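Local coordinates for SnoaL-like domain-containing protein (Kribbella flavida, PDB 5EVH) that is of unknown function but has an NTF2-like, SnoaL-type fold whose cone-shaped pocket may hold a small molecule, as in relatives, at residues D48-F53 with T104-I109; A14-W19 with V62-L67. All coordinates share one frame; numbering follows the deposited sequence. Where two conformers were deposited one is given.

Contact 1 of 2, residues D48-F53 with T104-I109; sequences DAFRAF and TQLRII
The rings of Phe50 and Phe53 reach from the helix toward the strand, and each meets one aliphatic side chain there. The Phe50 ring touches Leu106 with its far end. Phe50 CZ lies 3.8 Å from Leu106 CD1, and Phe50 CE1 is 4.1 Å from the same methyl. The methyl approaches the ring obliquely, neither squarely over a face nor in line with an edge. The two side chains cross at about a right angle. CD1 is the leucine atom in contact. Phe50 CG stands anti to the backbone N (chi1 -177°), which carries the ring out from the helix toward the sheet.

Phe53 makes the looser second pair. Its CZ is 4.4 Å from Ile108 CG2, and this methyl too comes in obliquely. It is the short CG2 branch of the isoleucine that touches, not the CG1-CD1 arm. Phe53 lies three residues after Phe50, close to one helical turn, and Ile108 lies two residues after Leu106 on the same face of the strand. The two pairs therefore follow each other along both elements. The contact is wholly apolar and mostly buried, and the helix and strand backbones stay well apart: the CA atoms of Phe50 and Leu106 are 9.9 Å from each other. A bound glycerol lies about 4 Å from the Phe53 side chain. It probably comes from the crystallisation liquor, though such molecules often mark pockets.

On the strand's other face, Arg107 and Ile109 pack against Leu67 and Met79 of the second subunit. Helix 47-58 packs on the inner face of the mixed sheet. Phe50 also rests on Ile35 and Cys37 of strand 35-39 and on Met28 of helix 24-28, while Phe53 touches Ile44 of strand 42-45.

Contact 2 of 2, residues A14-W19 with V62-L67; sequences AYHRAW and VGSAVL
His16 reaches from the helix to Ser64 and Val66 on the strand, and one water joins the polar groups. The water-mediated link is the main polar interaction. Water 1 lies 2.7 Å from His16 NE2 and 2.8 Å from Ser64 OG, and it hydrogen-bonds to both. It sits at the edge of the imidazole, in the plane of the ring. The direct gap is too long for a bond, since His16 NE2 and Ser64 OG are 4.4 Å apart.

Van der Waals contact completes the junction. Val66 CG2 lies 3.8 Å from His16 CD2 and 3.8 Å from His16 NE2, so a single methyl covers that bond of the ring obliquely. The valine and the histidine run alongside each other in opposite senses. The imidazole is carried across by a chi1 of 178°, with CG anti to the backbone N. Ser64 and Val66 both point toward the helix, as alternate residues of a strand do, while Ala65 between them points away.

Ring packing adds a further partner. The ring of Tyr80, on the neighbouring strand 75-84, also meets His16, with the planes at about 50°. One turn further along, Trp19 in the conformer given anchors the helix to helix 47-58. It packs edge-to-face with Phe57, and its NE1 is hydrogen-bonded to Met54 O.

The water thus bridges the helix to an edge strand in a partly buried contact, since strand 61-71 forms one edge of the sheet within the chain. This is the packing of the N-terminal helix over the concave face of a curved sheet, as in the NTF2-like alpha+beta cone.

Overall arrangement
The segments alternate along the chain: 14-19, 48-53, 62-67, 104-109. The two contacts therefore cross along the chain, with centres about 15 Å apart on opposite sides of the chain's centre. Both join a helix to the same mixed sheet. Contact 1 uses strand 102-109 in its interior, and contact 2 uses strand 61-71 at one edge. The helices of the two contacts touch where Phe50 CZ lies 3.3 Å from Tyr15 OH. The second subunit packs against the sheet's other face near strand 102-109 and near strand 61-71. This is consistent with the NTF2-like dimer, in which helices line one face and the partner subunit the other.

Contact 1 of 2, residues D48-F53 with T104-I109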
ATOM      1  N   ASP A  48     -10.824  19.206   8.234  1.00 28.74           N
ATOM      2  CA  ASP A  48      -9.784  20.072   8.806  1.00 33.52           C
ATOM      3  C   ASP A  48      -8.540  19.288   9.238  1.00 36.10           C
ATOM      4  O   ASP A  48      -7.395  19.679   8.936  1.00 32.35           O
ATOM      5  CB  ASP A  48     -10.330  20.851  10.005  1.00 43.07           C
ATOM      6  CG  ASP A  48     -11.259  21.982   9.590  1.00 51.02           C
ATOM      7  OD1 ASP A  48     -11.213  22.376   8.407  1.00 49.69           O
ATOM      8  OD2 ASP A  48     -12.028  22.480  10.448  1.00 56.70           O
ATOM      9  N   ALA A  49      -8.735  18.244  10.053  1.00 28.76           N
ATOM     10  CA  ALA A  49      -7.605  17.400  10.433  1.00 29.50           C
ATOM     11  C   ALA A  49      -6.992  16.741   9.192  1.00 31.69           C
ATOM     12  O   ALA A  49      -5.766  16.562   9.104  1.00 29.56           O
ATOM     13  CB  ALA A  49      -8.052  16.340  11.441  1.00 26.32           C
ATOM     14  N   PHE A  50      -7.823  16.361   8.225  1.00 21.87           N
ATOM     15  CA  PHE A  50      -7.238  15.716   7.051  1.00 20.73           C
ATOM     16  C   PHE A  50      -6.298  16.694   6.333  1.00 23.89           C
ATOM     17  O   PHE A  50      -5.181  16.340   5.936  1.00 21.44           O
ATOM     18  CB  PHE A  50      -8.349  15.227   6.102  1.00 20.02           C
ATOM     19  CG  PHE A  50      -7.823  14.488   4.921  1.00 18.92           C
ATOM     20  CD1 PHE A  50      -7.280  13.212   5.077  1.00 18.28           C
ATOM     21  CD2 PHE A  50      -7.839  15.074   3.642  1.00 20.32           C
ATOM     22  CE1 PHE A  50      -6.750  12.515   3.976  1.00 19.71           C
ATOM     23  CE2 PHE A  50      -7.309  14.411   2.565  1.00 19.13           C
ATOM     24  CZ  PHE A  50      -6.769  13.121   2.686  1.00 19.57           C
ATOM     25  N   ARG A  51      -6.762  17.924   6.135  1.00 25.56           N
ATOM     26  CA  ARG A  51      -5.940  18.933   5.478  1.00 28.03           C
ATOM     27  C   ARG A  51      -4.633  19.158   6.226  1.00 29.39           C
ATOM     28  O   ARG A  51      -3.557  19.227   5.615  1.00 27.25           O
ATOM     29  CB  ARG A  51      -6.740  20.219   5.357  1.00 28.15           C
ATOM     30  CG  ARG A  51      -5.925  21.347   4.817  1.00 36.69           C
ATOM     31  CD  ARG A  51      -6.769  22.361   4.085  1.00 43.08           C
ATOM     32  NE  ARG A  51      -5.821  23.119   3.269  1.00 49.75           N
ATOM     33  CZ  ARG A  51      -6.152  23.909   2.271  1.00 40.03           C
ATOM     34  NH1 ARG A  51      -7.431  24.021   1.965  1.00 35.25           N
ATOM     35  NH2 ARG A  51      -5.197  24.563   1.593  1.00 43.98           N
ATOM     36  N   ALA A  52      -4.696  19.234   7.556  1.00 25.36           N
ATOM     37  CA  ALA A  52      -3.487  19.424   8.333  1.00 29.07           C
ATOM     38  C   ALA A  52      -2.505  18.270   8.158  1.00 31.36           C
ATOM     39  O   ALA A  52      -1.316  18.468   8.375  1.00 36.05           O
ATOM     40  CB  ALA A  52      -3.846  19.637   9.827  1.00 29.86           C
ATOM     41  N   PHE A  53      -2.959  17.071   7.763  1.00 27.36           N
ATOM     42  CA  PHE A  53      -2.075  15.929   7.489  1.00 24.26           C
ATOM     43  C   PHE A  53      -1.583  15.937   6.031  1.00 23.95           C
ATOM     44  O   PHE A  53      -0.383  15.793   5.770  1.00 26.89           O
ATOM     45  CB  PHE A  53      -2.816  14.621   7.842  1.00 24.66           C
ATOM     46  CG  PHE A  53      -2.290  13.397   7.160  1.00 28.98           C
ATOM     47  CD1 PHE A  53      -1.121  12.817   7.555  1.00 32.74           C
ATOM     48  CD2 PHE A  53      -3.000  12.798   6.141  1.00 34.57           C
ATOM     49  CE1 PHE A  53      -0.627  11.664   6.890  1.00 30.50           C
ATOM     50  CE2 PHE A  53      -2.527  11.646   5.495  1.00 34.08           C
ATOM     51  CZ  PHE A  53      -1.347  11.082   5.883  1.00 32.68           C
ATOM     52  N   THR A 104     -15.088   9.911   1.142  1.00 19.67           N
ATOM     53  CA  THR A 104     -15.612   9.832   2.507  1.00 18.79           C
ATOM     54  C   THR A 104     -14.762   8.935   3.393  1.00 20.38           C
ATOM     55  O   THR A 104     -14.867   9.035   4.626  1.00 19.77           O
ATOM     56  CB  THR A 104     -17.035   9.269   2.525  1.00 21.83           C
ATOM     57  OG1 THR A 104     -16.943   7.967   1.928  1.00 19.94           O
ATOM     58  CG2 THR A 104     -17.989  10.128   1.736  1.00 21.57           C
ATOM     59  N   GLN A 105     -13.906   8.099   2.799  1.00 16.57           N
ATOM     60  CA  GLN A 105     -12.981   7.259   3.560  1.00 18.08           C
ATOM     61  C   GLN A 105     -11.721   7.083   2.756  1.00 18.74           C
ATOM     62  O   GLN A 105     -11.785   6.930   1.543  1.00 17.16           O
ATOM     63  CB  GLN A 105     -13.503   5.845   3.825  1.00 26.39           C
ATOM     64  CG  GLN A 105     -14.816   5.821   4.492  1.00 47.06           C
ATOM     65  CD  GLN A 105     -15.175   4.423   4.857  1.00 66.58           C
ATOM     66  OE1 GLN A 105     -16.183   3.882   4.380  1.00 72.83           O
ATOM     67  NE2 GLN A 105     -14.323   3.792   5.687  1.00 70.50           N
ATOM     68  N   LEU A 106     -10.579   7.065   3.437  1.00 16.77           N
ATOM     69  CA  LEU A 106      -9.293   6.992   2.756  1.00 14.11           C
ATOM     70  C   LEU A 106      -8.378   6.199   3.666  1.00 18.71           C
ATOM     71  O   LEU A 106      -8.153   6.626   4.805  1.00 21.55           O
ATOM     72  CB  LEU A 106      -8.728   8.392   2.498  1.00 15.42           C
ATOM     73  CG  LEU A 106      -7.524   8.388   1.522  1.00 24.43           C
ATOM     74  CD1 LEU A 106      -7.433   9.808   0.912  1.00 29.30           C
ATOM     75  CD2 LEU A 106      -6.258   8.096   2.155  1.00 28.65           C
ATOM     76  N   ARG A 107      -7.895   5.031   3.204  1.00 12.36           N
ATOM     77  CA  ARG A 107      -6.871   4.305   3.954  1.00 14.28           C
ATOM     78  C   ARG A 107      -5.577   4.392   3.153  1.00 17.34           C
ATOM     79  O   ARG A 107      -5.538   3.977   1.984  1.00 14.34           O
ATOM     80  CB  ARG A 107      -7.256   2.847   4.236  1.00 16.98           C
ATOM     81  CG  ARG A 107      -6.088   2.105   4.944  1.00 16.27           C
ATOM     82  CD  ARG A 107      -6.481   0.652   5.475  1.00 21.98           C
ATOM     83  NE  ARG A 107      -7.861   0.472   6.011  1.00 25.85           N
ATOM     84  CZ  ARG A 107      -8.182   0.549   7.306  1.00 33.87           C
ATOM     85  NH1 ARG A 107      -9.435   0.344   7.681  1.00 35.84           N
ATOM     86  NH2 ARG A 107      -7.259   0.833   8.242  1.00 29.84           N
ATOM     87  N   ILE A 108      -4.518   4.900   3.774  1.00 12.86           N
ATOM     88  CA  ILE A 108      -3.255   5.060   3.043  1.00 12.12           C
ATOM     89  C   ILE A 108      -2.144   4.277   3.729  1.00 13.75           C
ATOM     90  O   ILE A 108      -2.077   4.224   4.959  1.00 12.15           O
ATOM     91  CB  ILE A 108      -2.874   6.542   2.856  1.00 15.96           C
ATOM     92  CG1 ILE A 108      -1.459   6.661   2.245  1.00 14.04           C
ATOM     93  CG2 ILE A 108      -2.886   7.341   4.180  1.00 19.56           C
ATOM     94  CD1 ILE A 108      -1.206   8.091   1.722  1.00 21.46           C
ATOM     95  N   ILE A 109      -1.325   3.577   2.928  1.00  8.94           N
ATOM     96  CA  ILE A 109      -0.236   2.738   3.467  1.00  9.06           C
ATOM     97  C   ILE A 109       1.063   3.237   2.857  1.00 13.55           C
ATOM     98  O   ILE A 109       1.167   3.333   1.636  1.00 10.24           O
ATOM     99  CB  ILE A 109      -0.430   1.248   3.113  1.00  8.97           C
ATOM    100  CG1 ILE A 109      -1.801   0.781   3.603  1.00 10.35           C
ATOM    101  CG2 ILE A 109       0.720   0.465   3.778  1.00  9.31           C
ATOM    102  CD1 ILE A 109      -2.092  -0.743   3.231  1.00 10.98           C
TER

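Contact 2 of 2, residues A14-W19 with V62-L67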
ATOM      1  N   ALA A  14      -8.374  12.763  -9.771  1.00 11.77           N
ATOM      2  CA  ALA A  14      -8.453  14.238  -9.800  1.00 15.80           C
ATOM      3  C   ALA A  14      -7.906  14.829  -8.499  1.00 17.85           C
ATOM      4  O   ALA A  14      -7.129  15.803  -8.521  1.00 14.12           O
ATOM      5  CB  ALA A  14      -9.913  14.667 -10.039  1.00 13.44           C
ATOM      6  N   TYR A  15      -8.286  14.207  -7.366  1.00 14.54           N
ATOM      7  CA  TYR A  15      -7.740  14.526  -6.051  1.00 17.16           C
ATOM      8  C   TYR A  15      -6.224  14.347  -6.050  1.00 15.53           C
ATOM      9  O   TYR A  15      -5.472  15.249  -5.673  1.00 12.81           O
ATOM     10  CB  TYR A  15      -8.388  13.589  -5.004  1.00 14.94           C
ATOM     11  CG  TYR A  15      -7.636  13.638  -3.725  1.00 13.94           C
ATOM     12  CD1 TYR A  15      -7.821  14.726  -2.839  1.00 15.88           C
ATOM     13  CD2 TYR A  15      -6.715  12.655  -3.406  1.00 19.76           C
ATOM     14  CE1 TYR A  15      -7.080  14.799  -1.676  1.00 15.44           C
ATOM     15  CE2 TYR A  15      -5.999  12.715  -2.240  1.00 22.56           C
ATOM     16  CZ  TYR A  15      -6.174  13.815  -1.410  1.00 24.00           C
ATOM     17  OH  TYR A  15      -5.462  13.901  -0.261  1.00 30.64           O
ATOM     18  N   HIS A  16      -5.757  13.199  -6.539  1.00 12.79           N
ATOM     19  CA  HIS A  16      -4.327  12.909  -6.486  1.00 15.54           C
ATOM     20  C   HIS A  16      -3.545  13.932  -7.300  1.00 14.04           C
ATOM     21  O   HIS A  16      -2.500  14.430  -6.882  1.00 15.54           O
ATOM     22  CB  HIS A  16      -4.104  11.498  -7.044  1.00 13.56           C
ATOM     23  CG  HIS A  16      -2.672  11.093  -7.083  1.00 14.64           C
ATOM     24  ND1 HIS A  16      -1.989  10.690  -5.951  1.00 15.47           N
ATOM     25  CD2 HIS A  16      -1.780  11.051  -8.110  1.00 15.69           C
ATOM     26  CE1 HIS A  16      -0.737  10.396  -6.288  1.00 16.89           C
ATOM     27  NE2 HIS A  16      -0.586  10.616  -7.582  1.00 16.95           N
ATOM     28  N   ARG A  17      -4.044  14.262  -8.488  1.00 11.22           N
ATOM     29  CA  ARG A  17      -3.342  15.195  -9.354  1.00 13.30           C
ATOM     30  C   ARG A  17      -3.210  16.547  -8.672  1.00 15.52           C
ATOM     31  O   ARG A  17      -2.186  17.242  -8.811  1.00 16.43           O
ATOM     32  CB  ARG A  17      -4.151  15.319 -10.676  1.00 16.86           C
ATOM     33  CG  ARG A  17      -3.450  15.910 -11.828  1.00 25.76           C
ATOM     34  CD  ARG A  17      -3.755  17.383 -12.043  1.00 32.69           C
ATOM     35  NE  ARG A  17      -3.135  17.761 -13.323  1.00 41.04           N
ATOM     36  CZ  ARG A  17      -3.758  17.648 -14.491  1.00 42.19           C
ATOM     37  NH1 ARG A  17      -5.050  17.215 -14.505  1.00 35.01           N
ATOM     38  NH2 ARG A  17      -3.107  17.974 -15.618  1.00 41.93           N
ATOM     39  N   ALA A  18      -4.319  17.019  -8.076  1.00 15.55           N
ATOM     40  CA  ALA A  18      -4.309  18.342  -7.461  1.00 17.85           C
ATOM     41  C   ALA A  18      -3.395  18.354  -6.229  1.00 21.58           C
ATOM     42  O   ALA A  18      -2.609  19.305  -6.041  1.00 19.12           O
ATOM     43  CB  ALA A  18      -5.742  18.775  -7.095  1.00 16.88           C
ATOM     44  N   TRP A  19      -3.494  17.294  -5.411  0.57 17.10           N
ATOM     45  CA  TRP A  19      -2.713  17.199  -4.191  0.57 17.78           C
ATOM     46  C   TRP A  19      -1.229  17.169  -4.516  0.57 18.53           C
ATOM     47  O   TRP A  19      -0.458  17.977  -3.993  0.57 20.15           O
ATOM     48  CB  TRP A  19      -3.194  15.970  -3.384  0.57 16.78           C
ATOM     49  CG  TRP A  19      -2.338  15.602  -2.240  0.57 15.36           C
ATOM     50  CD1 TRP A  19      -2.195  16.282  -1.055  0.57 13.87           C
ATOM     51  CD2 TRP A  19      -1.514  14.427  -2.135  0.57 17.95           C
ATOM     52  NE1 TRP A  19      -1.287  15.622  -0.246  0.57 19.13           N
ATOM     53  CE2 TRP A  19      -0.848  14.489  -0.893  0.57 19.24           C
ATOM     54  CE3 TRP A  19      -1.254  13.343  -2.987  0.57 14.86           C
ATOM     55  CZ2 TRP A  19       0.031  13.475  -0.460  0.57 19.81           C
ATOM     56  CZ3 TRP A  19      -0.391  12.349  -2.563  0.57 15.28           C
ATOM     57  CH2 TRP A  19       0.249  12.419  -1.307  0.57 14.99           C
ATOM     58  N   VAL A  62       8.557  15.808  -4.250  1.00 15.80           N
ATOM     59  CA  VAL A  62       9.205  16.528  -5.363  1.00 15.74           C
ATOM     60  C   VAL A  62       9.056  15.769  -6.669  1.00 17.60           C
ATOM     61  O   VAL A  62       9.630  16.177  -7.704  1.00 19.19           O
ATOM     62  CB  VAL A  62      10.680  16.840  -5.068  1.00 16.42           C
ATOM     63  CG1 VAL A  62      10.805  17.795  -3.798  1.00 18.32           C
ATOM     64  CG2 VAL A  62      11.526  15.508  -4.833  1.00 16.81           C
ATOM     65  N   GLY A  63       8.292  14.677  -6.663  1.00 15.06           N
ATOM     66  CA  GLY A  63       7.934  13.975  -7.901  1.00 13.46           C
ATOM     67  C   GLY A  63       7.037  12.819  -7.505  1.00 15.64           C
ATOM     68  O   GLY A  63       6.911  12.483  -6.318  1.00 15.96           O
ATOM     69  N   SER A  64       6.367  12.247  -8.489  1.00 12.56           N
ATOM     70  CA  SER A  64       5.495  11.092  -8.201  1.00 13.49           C
ATOM     71  C   SER A  64       5.087  10.497  -9.532  1.00 19.00           C
ATOM     72  O   SER A  64       5.181  11.155 -10.564  1.00 17.71           O
ATOM     73  CB  SER A  64       4.221  11.468  -7.414  1.00 20.22           C
ATOM     74  OG  SER A  64       3.397  12.376  -8.184  1.00 21.08           O
ATOM     75  N   ALA A  65       4.535   9.281  -9.495  1.00 18.41           N
ATOM     76  CA  ALA A  65       4.028   8.627 -10.691  1.00 15.99           C
ATOM     77  C   ALA A  65       3.050   7.588 -10.225  1.00 17.07           C
ATOM     78  O   ALA A  65       3.364   6.852  -9.293  1.00 14.83           O
ATOM     79  CB  ALA A  65       5.169   7.961 -11.486  1.00 17.18           C
ATOM     80  N   VAL A  66       1.895   7.522 -10.875  1.00 12.27           N
ATOM     81  CA  VAL A  66       0.908   6.469 -10.579  1.00 14.01           C
ATOM     82  C   VAL A  66       1.408   5.156 -11.159  1.00 15.67           C
ATOM     83  O   VAL A  66       1.820   5.103 -12.323  1.00 15.46           O
ATOM     84  CB  VAL A  66      -0.451   6.864 -11.173  1.00 14.79           C
ATOM     85  CG1 VAL A  66      -1.503   5.716 -10.953  1.00 14.30           C
ATOM     86  CG2 VAL A  66      -0.981   8.140 -10.426  1.00 15.83           C
ATOM     87  N   LEU A  67       1.475   4.117 -10.338  1.00 12.49           N
ATOM     88  CA  LEU A  67       1.911   2.791 -10.786  1.00 17.35           C
ATOM     89  C   LEU A  67       0.746   1.911 -11.178  1.00 22.14           C
ATOM     90  O   LEU A  67       0.891   1.053 -12.086  1.00 15.50           O
ATOM     91  CB  LEU A  67       2.714   2.095  -9.677  1.00 17.87           C
ATOM     92  CG  LEU A  67       3.897   2.949  -9.188  1.00 19.11           C
ATOM     93  CD1 LEU A  67       4.656   2.228  -8.038  1.00 21.49           C
ATOM     94  CD2 LEU A  67       4.873   3.268 -10.298  1.00 21.09           C
TER
HETATM   95  O   HOH W   1       1.505  10.749  -9.363  1.00 25.20           O